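Local coordinates for protein Rho guanine nucleotide exchange factor TIAM2 (Mus musculus, PDB 3A8P) that activates the GTPase Rac1 by stimulating its GDP-GTP exchange, linking extracellular laminin signals to the cytoskeleton and neurite growth, at residues W16-L25 and C98-T107. Residues are numbered along the deposited sequence; the frame is centred on the assembly and turned at random.
Sequences WLFFKPLVTL and CGDVYLFQAT
Phe18 and Lys20 pair with Gln105 and Leu103, joining the first strand of the PH domain antiparallel to strand 101-105, the last before helix 109-130, in the PHCCEx module. Lys20 and Leu103 exchange two backbone hydrogen bonds, Leu103 N to Lys20 O being 2.8 Å. Leu22 and Val23 both face Val101 in a classic beta bulge: Val101 O accepts from Leu22 N and Val23 N, which approach from the same face of its carbonyl plane. At the other end, a water donates to Trp16 O and Gln105 O.

Phe19, Tyr102 and Phe104 form an aromatic cluster. With CG anti to the backbone nitrogen (chi1 169°), the Phe19 ring lies beside both others, CE1 lying 3.4 Å from Tyr102 CD1 and CD1 3.4 Å from Phe104 CE1. Its plane is 27° from that of Tyr102, but the rings are slid apart and barely overlap. A serine in place of Phe19 would probably open a gap beside Tyr102 and Phe104 and strip Phe53 of its edge-to-face partner. On the opposite sheet face, Val23 CB packs 3.7 Å from Val101 CB. Beyond the bulge, Thr24 OG1 donates to Asp100 OD1 at 3.1 Å, nearly in line with the carboxylate C-O bond.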
# COMPACT_ATOMS: atom_id res chain seq x y z
N TRP A 16 -1.75 -19.29 12.51
CA TRP A 16 -3.13 -18.85 12.72
C TRP A 16 -3.24 -17.34 12.65
O TRP A 16 -2.40 -16.62 13.19
CB TRP A 16 -3.65 -19.30 14.09
CG TRP A 16 -3.93 -20.76 14.23
CD1 TRP A 16 -3.21 -21.67 14.95
CD2 TRP A 16 -5.04 -21.47 13.68
NE1 TRP A 16 -3.81 -22.91 14.88
CE2 TRP A 16 -4.94 -22.82 14.11
CE3 TRP A 16 -6.12 -21.11 12.86
CZ2 TRP A 16 -5.87 -23.80 13.75
CZ3 TRP A 16 -7.05 -22.09 12.50
CH2 TRP A 16 -6.91 -23.41 12.95
N LEU A 17 -4.29 -16.86 12.01
CA LEU A 17 -4.53 -15.43 11.90
C LEU A 17 -6.01 -15.11 11.83
O LEU A 17 -6.78 -15.82 11.18
CB LEU A 17 -3.88 -14.86 10.64
CG LEU A 17 -2.36 -14.81 10.50
CD1 LEU A 17 -2.04 -14.26 9.12
CD2 LEU A 17 -1.75 -13.93 11.59
N PHE A 18 -6.41 -14.06 12.52
CA PHE A 18 -7.79 -13.62 12.44
C PHE A 18 -7.74 -12.68 11.25
O PHE A 18 -6.77 -11.93 11.08
CB PHE A 18 -8.22 -12.91 13.73
CG PHE A 18 -8.76 -13.85 14.77
CD1 PHE A 18 -10.10 -14.21 14.77
CD2 PHE A 18 -7.91 -14.45 15.70
CE1 PHE A 18 -10.60 -15.15 15.68
CE2 PHE A 18 -8.39 -15.39 16.62
CZ PHE A 18 -9.74 -15.75 16.61
N PHE A 19 -8.77 -12.75 10.42
CA PHE A 19 -8.84 -11.97 9.19
C PHE A 19 -10.14 -11.19 9.05
O PHE A 19 -11.21 -11.66 9.45
CB PHE A 19 -8.68 -12.94 8.02
CG PHE A 19 -8.97 -12.34 6.68
CD1 PHE A 19 -8.10 -11.42 6.10
CD2 PHE A 19 -10.11 -12.73 5.98
CE1 PHE A 19 -8.36 -10.89 4.84
CE2 PHE A 19 -10.38 -12.20 4.71
CZ PHE A 19 -9.51 -11.28 4.14
N LYS A 20 -10.04 -10.00 8.46
CA LYS A 20 -11.20 -9.16 8.26
C LYS A 20 -10.98 -8.19 7.12
O LYS A 20 -10.07 -7.35 7.17
CB LYS A 20 -11.50 -8.39 9.55
CG LYS A 20 -12.70 -7.46 9.49
CD LYS A 20 -12.92 -6.82 10.85
CE LYS A 20 -14.15 -5.93 10.86
NZ LYS A 20 -14.46 -5.48 12.25
N PRO A 21 -11.79 -8.29 6.06
CA PRO A 21 -11.67 -7.39 4.91
C PRO A 21 -12.16 -6.02 5.37
O PRO A 21 -13.13 -5.93 6.13
CB PRO A 21 -12.59 -8.04 3.88
CG PRO A 21 -13.66 -8.66 4.72
CD PRO A 21 -12.86 -9.28 5.84
N LEU A 22 -11.49 -4.96 4.93
CA LEU A 22 -11.84 -3.61 5.36
C LEU A 22 -12.30 -2.67 4.25
O LEU A 22 -13.32 -1.98 4.39
CB LEU A 22 -10.66 -2.98 6.10
CG LEU A 22 -10.86 -1.59 6.69
CD1 LEU A 22 -11.99 -1.63 7.70
CD2 LEU A 22 -9.57 -1.11 7.34
N VAL A 23 -11.54 -2.61 3.16
CA VAL A 23 -11.87 -1.73 2.06
C VAL A 23 -11.78 -2.47 0.73
O VAL A 23 -10.94 -3.36 0.57
CB VAL A 23 -10.90 -0.52 2.01
CG1 VAL A 23 -11.21 0.36 0.80
CG2 VAL A 23 -11.00 0.30 3.29
N THR A 24 -12.64 -2.09 -0.21
CA THR A 24 -12.63 -2.71 -1.53
C THR A 24 -12.93 -1.67 -2.60
O THR A 24 -13.57 -0.65 -2.34
CB THR A 24 -13.66 -3.85 -1.64
OG1 THR A 24 -13.50 -4.50 -2.91
CG2 THR A 24 -15.08 -3.32 -1.52
N LEU A 25 -12.47 -1.93 -3.82
CA LEU A 25 -12.67 -1.03 -4.94
C LEU A 25 -13.91 -1.45 -5.74
O LEU A 25 -13.91 -2.47 -6.42
CB LEU A 25 -11.44 -1.07 -5.84
CG LEU A 25 -11.36 -0.11 -7.03
CD1 LEU A 25 -11.37 1.33 -6.54
CD2 LEU A 25 -10.09 -0.39 -7.82
N CYS A 98 -4.54 -3.57 -5.83
CA CYS A 98 -5.82 -3.46 -6.54
C CYS A 98 -6.84 -2.55 -5.88
O CYS A 98 -7.95 -2.40 -6.38
CB CYS A 98 -6.43 -4.86 -6.71
SG CYS A 98 -5.35 -6.04 -7.56
N GLY A 99 -6.48 -1.94 -4.76
CA GLY A 99 -7.42 -1.06 -4.09
C GLY A 99 -8.08 -1.74 -2.91
O GLY A 99 -9.01 -1.20 -2.30
N ASP A 100 -7.62 -2.94 -2.57
CA ASP A 100 -8.19 -3.66 -1.44
C ASP A 100 -7.34 -3.50 -0.19
O ASP A 100 -6.11 -3.44 -0.26
CB ASP A 100 -8.33 -5.15 -1.78
CG ASP A 100 -9.20 -5.39 -3.00
OD1 ASP A 100 -10.40 -5.04 -2.95
OD2 ASP A 100 -8.67 -5.92 -4.01
N VAL A 101 -8.01 -3.43 0.96
CA VAL A 101 -7.34 -3.30 2.25
C VAL A 101 -7.87 -4.40 3.17
O VAL A 101 -9.08 -4.65 3.20
CB VAL A 101 -7.59 -1.91 2.88
CG1 VAL A 101 -6.83 -1.78 4.19
CG2 VAL A 101 -7.15 -0.81 1.90
N TYR A 102 -6.97 -5.04 3.90
CA TYR A 102 -7.33 -6.14 4.79
C TYR A 102 -6.71 -5.99 6.17
O TYR A 102 -5.64 -5.42 6.33
CB TYR A 102 -6.85 -7.47 4.21
CG TYR A 102 -7.33 -7.74 2.80
CD1 TYR A 102 -8.57 -8.33 2.57
CD2 TYR A 102 -6.55 -7.38 1.70
CE1 TYR A 102 -9.02 -8.57 1.27
CE2 TYR A 102 -7.00 -7.61 0.41
CZ TYR A 102 -8.23 -8.21 0.20
OH TYR A 102 -8.67 -8.42 -1.09
N LEU A 103 -7.41 -6.52 7.17
CA LEU A 103 -6.92 -6.50 8.54
C LEU A 103 -6.60 -7.93 8.95
O LEU A 103 -7.27 -8.87 8.52
CB LEU A 103 -7.97 -5.92 9.48
CG LEU A 103 -8.21 -4.41 9.38
CD1 LEU A 103 -9.24 -4.00 10.42
CD2 LEU A 103 -6.90 -3.65 9.58
N PHE A 104 -5.56 -8.08 9.75
CA PHE A 104 -5.12 -9.36 10.27
C PHE A 104 -4.74 -9.18 11.74
O PHE A 104 -4.34 -8.09 12.15
CB PHE A 104 -3.86 -9.86 9.54
CG PHE A 104 -4.09 -10.29 8.12
CD1 PHE A 104 -4.56 -11.56 7.84
CD2 PHE A 104 -3.82 -9.42 7.07
CE1 PHE A 104 -4.75 -11.98 6.52
CE2 PHE A 104 -4.00 -9.82 5.75
CZ PHE A 104 -4.47 -11.11 5.47
N GLN A 105 -4.88 -10.23 12.53
CA GLN A 105 -4.47 -10.15 13.92
C GLN A 105 -3.56 -11.33 14.18
O GLN A 105 -3.98 -12.49 14.11
CB GLN A 105 -5.66 -10.22 14.88
CG GLN A 105 -5.20 -10.38 16.34
CD GLN A 105 -6.34 -10.40 17.33
OE1 GLN A 105 -7.42 -10.90 17.05
NE2 GLN A 105 -6.10 -9.86 18.52
N ALA A 106 -2.29 -11.04 14.46
CA ALA A 106 -1.30 -12.06 14.73
C ALA A 106 -1.50 -12.59 16.14
O ALA A 106 -2.43 -12.17 16.84
CB ALA A 106 0.09 -11.49 14.57
N THR A 107 -0.64 -13.50 16.58
CA THR A 107 -0.77 -14.08 17.91
C THR A 107 0.09 -13.36 18.95
O THR A 107 -0.03 -13.62 20.15
CB THR A 107 -0.37 -15.57 17.91
OG1 THR A 107 1.04 -15.68 17.67
CG2 THR A 107 -1.13 -16.32 16.82
O HOH W 1 -3.65 -14.90 15.39